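Local structure of bartonella effector protein (Bep) substrate of VirB T4SS (Bartonella clarridgeiae, 4XI8) at the interface of chains A and B. The protein is a VirB-translocated Bartonella effector whose FIC domain belongs to a family of AMP transferases and may itself transfer AMP from ATP to protein hydroxyls. Sequence-based numbering; all coordinates share one arbitrary frame. Chains: chain A/B, Bartonella effector protein (Bep) substrate of VirB T4SS.

The interface of chains A and B. Residues chain A 46, 50, 150, 153, 170; chain B 217-218, 220.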
ATOM      1  N   MET A  46      -2.838  20.814  -5.520  1.00 41.05           N
ATOM      2  CA  MET A  46      -1.552  20.455  -4.931  1.00 41.38           C
ATOM      3  C   MET A  46      -0.420  20.594  -5.941  1.00 65.25           C
ATOM      4  O   MET A  46       0.693  20.988  -5.590  1.00 71.80           O
ATOM      5  CB  MET A  46      -1.587  19.028  -4.380  1.00 40.50           C
ATOM      6  CG  MET A  46      -2.490  18.847  -3.173  1.00 43.20           C
ATOM      7  SD  MET A  46      -2.441  17.165  -2.526  1.00 53.53           S
ATOM      8  CE  MET A  46      -3.564  17.302  -1.138  1.00 59.16           C
ATOM      9  N   ARG A  50       2.966  23.472  -5.775  1.00 55.78           N
ATOM     10  CA  ARG A  50       4.388  23.158  -5.853  1.00 68.66           C
ATOM     11  C   ARG A  50       5.122  24.019  -6.877  1.00 72.02           C
ATOM     12  O   ARG A  50       6.321  24.260  -6.744  1.00 70.93           O
ATOM     13  CB  ARG A  50       4.592  21.675  -6.169  1.00 50.54           C
ATOM     14  CG  ARG A  50       4.081  20.756  -5.073  1.00 48.61           C
ATOM     15  CD  ARG A  50       4.790  19.414  -5.082  1.00 48.60           C
ATOM     16  NE  ARG A  50       4.255  18.511  -4.066  1.00 49.37           N
ATOM     17  CZ  ARG A  50       4.530  17.213  -3.997  1.00 64.96           C
ATOM     18  NH1 ARG A  50       5.342  16.658  -4.887  1.00 78.44           N
ATOM     19  NH2 ARG A  50       3.998  16.470  -3.036  1.00 59.26           N
ATOM     20  N   TYR A 150      -5.004  17.665   5.195  1.00 51.74           N
ATOM     21  CA  TYR A 150      -4.242  17.962   3.988  1.00 47.75           C
ATOM     22  C   TYR A 150      -3.492  19.288   4.072  1.00 48.53           C
ATOM     23  O   TYR A 150      -2.346  19.384   3.632  1.00 66.31           O
ATOM     24  CB  TYR A 150      -5.165  17.954   2.769  1.00 49.01           C
ATOM     25  CG  TYR A 150      -5.561  16.562   2.336  1.00 45.97           C
ATOM     26  CD1 TYR A 150      -4.620  15.541   2.275  1.00 39.57           C
ATOM     27  CD2 TYR A 150      -6.875  16.260   2.007  1.00 56.80           C
ATOM     28  CE1 TYR A 150      -4.974  14.264   1.884  1.00 41.02           C
ATOM     29  CE2 TYR A 150      -7.240  14.985   1.618  1.00 52.74           C
ATOM     30  CZ  TYR A 150      -6.285  13.991   1.558  1.00 45.00           C
ATOM     31  OH  TYR A 150      -6.644  12.719   1.170  1.00 48.59           O
ATOM     32  N   ARG A 153      -0.504  19.033   6.510  1.00 44.16           N
ATOM     33  CA  ARG A 153       0.589  18.244   5.958  1.00 33.07           C
ATOM     34  C   ARG A 153       1.450  19.091   5.028  1.00 40.26           C
ATOM     35  O   ARG A 153       2.670  19.131   5.168  1.00 35.41           O
ATOM     36  CB  ARG A 153       0.050  17.017   5.219  1.00 35.60           C
ATOM     37  CG  ARG A 153       1.126  16.191   4.534  1.00 45.57           C
ATOM     38  CD  ARG A 153       0.572  14.881   4.000  1.00 33.06           C
ATOM     39  NE  ARG A 153       1.555  14.172   3.185  1.00 71.10           N
ATOM     40  CZ  ARG A 153       1.382  12.948   2.696  1.00 55.32           C
ATOM     41  NH1 ARG A 153       0.262  12.284   2.945  1.00 54.11           N
ATOM     42  NH2 ARG A 153       2.333  12.385   1.963  1.00 43.70           N
ATOM     43  N   SER A 170       4.476   9.978   4.028  1.00 33.80           N
ATOM     44  CA  SER A 170       3.999   8.818   3.280  1.00 34.98           C
ATOM     45  C   SER A 170       4.193   7.505   4.036  1.00 35.40           C
ATOM     46  O   SER A 170       3.522   6.514   3.750  1.00 66.92           O
ATOM     47  CB  SER A 170       4.702   8.738   1.924  1.00 35.59           C
ATOM     48  OG  SER A 170       6.099   8.573   2.084  1.00 45.24           O
TER
ATOM     49  N   GLU B 217       2.652   9.623  -3.104  1.00 42.57           N
ATOM     50  CA  GLU B 217       2.964  10.170  -1.788  1.00 42.64           C
ATOM     51  C   GLU B 217       1.761  10.061  -0.860  1.00 50.11           C
ATOM     52  O   GLU B 217       1.853  10.357   0.331  1.00 55.22           O
ATOM     53  CB  GLU B 217       3.402  11.631  -1.903  1.00 42.06           C
ATOM     54  CG  GLU B 217       4.612  11.855  -2.789  1.00 43.42           C
ATOM     55  CD  GLU B 217       5.001  13.318  -2.879  1.00 54.17           C
ATOM     56  OE1 GLU B 217       5.753  13.679  -3.808  1.00 63.94           O
ATOM     57  OE2 GLU B 217       4.555  14.106  -2.019  1.00 55.00           O
ATOM     58  N   PHE B 218       0.632   9.628  -1.413  1.00 56.73           N
ATOM     59  CA  PHE B 218      -0.591   9.464  -0.638  1.00 59.89           C
ATOM     60  C   PHE B 218      -1.110   8.036  -0.750  1.00 68.48           C
ATOM     61  O   PHE B 218      -2.184   7.715  -0.245  1.00 73.79           O
ATOM     62  CB  PHE B 218      -1.666  10.449  -1.106  1.00 54.37           C
ATOM     63  CG  PHE B 218      -1.384  11.877  -0.739  1.00 40.19           C
ATOM     64  CD1 PHE B 218      -0.624  12.683  -1.569  1.00 52.24           C
ATOM     65  CD2 PHE B 218      -1.888  12.417   0.433  1.00 45.66           C
ATOM     66  CE1 PHE B 218      -0.365  14.000  -1.237  1.00 39.50           C
ATOM     67  CE2 PHE B 218      -1.633  13.733   0.772  1.00 45.54           C
ATOM     68  CZ  PHE B 218      -0.870  14.526  -0.064  1.00 47.64           C
ATOM     69  N   ILE B 220      -1.256   5.088   0.716  1.00107.51           N
ATOM     70  CA  ILE B 220      -1.037   4.449   2.007  1.00112.18           C
ATOM     71  C   ILE B 220      -2.357   4.189   2.724  1.00116.62           C
ATOM     72  O   ILE B 220      -3.421   4.184   2.105  1.00113.05           O
ATOM     73  CB  ILE B 220      -0.132   5.304   2.914  1.00107.12           C
TER
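The C-terminal tail of one FIC (Fido-fold) domain, chain B, lies against helices 32-51 and 148-162 of a second copy, chain A; this pairing within the deposited assembly may be a crystal contact. Helix 148-162 begins within the Fic motif, here divergent: A:Arg153 is its last arginine and A:Tyr150 takes the place of its first, so the tail probably meets the active-site region. B:Phe218 has the most surface buried, 90 Å², with its ring inserted between the two helices. CG stands anti to the carbonyl carbon, beside the backbone N, and the ring reaches into chain A. The guanidinium of A:Arg153 lies over one ring face, offset toward the rim, the two planes tilted by 32°; its CZ is 3.7 Å from B:Phe218 CE2. A:Tyr150 crosses the ring obliquely and touches it through CD1 and CE1, the latter 3.6 Å from B:Phe218 CE2. The extended chain of A:Met46 meets the ring tip to tip with its thioether sulfur SD, 3.9 Å from B:Phe218 CZ, and with its methyl CE. B:Glu217 is held at both side chain and backbone. Its extended side chain runs tip to tip toward A:Arg50, whose two terminal nitrogens grip the carboxylate end-on. NH2 forms a salt bridge and hydrogen bond to B:Glu217 OE2 at 2.6 Å. NH1 bonds to OE1 of B:Glu217 at 3.2 Å. Both oxygens lie near the guanidinium plane, but the nitrogens approach from above the carboxylate plane, the groups being turned 22° apart. A:Arg153, CG anti to the backbone N (chi1 176°) and extended as far as NE, donates from NH2 to the backbone O of B:Glu217 at 2.6 Å, above the carbonyl plane. This bond probably helps fix the guanidinium over the phenyl ring. A:Ser170 CB borders the same carbonyl.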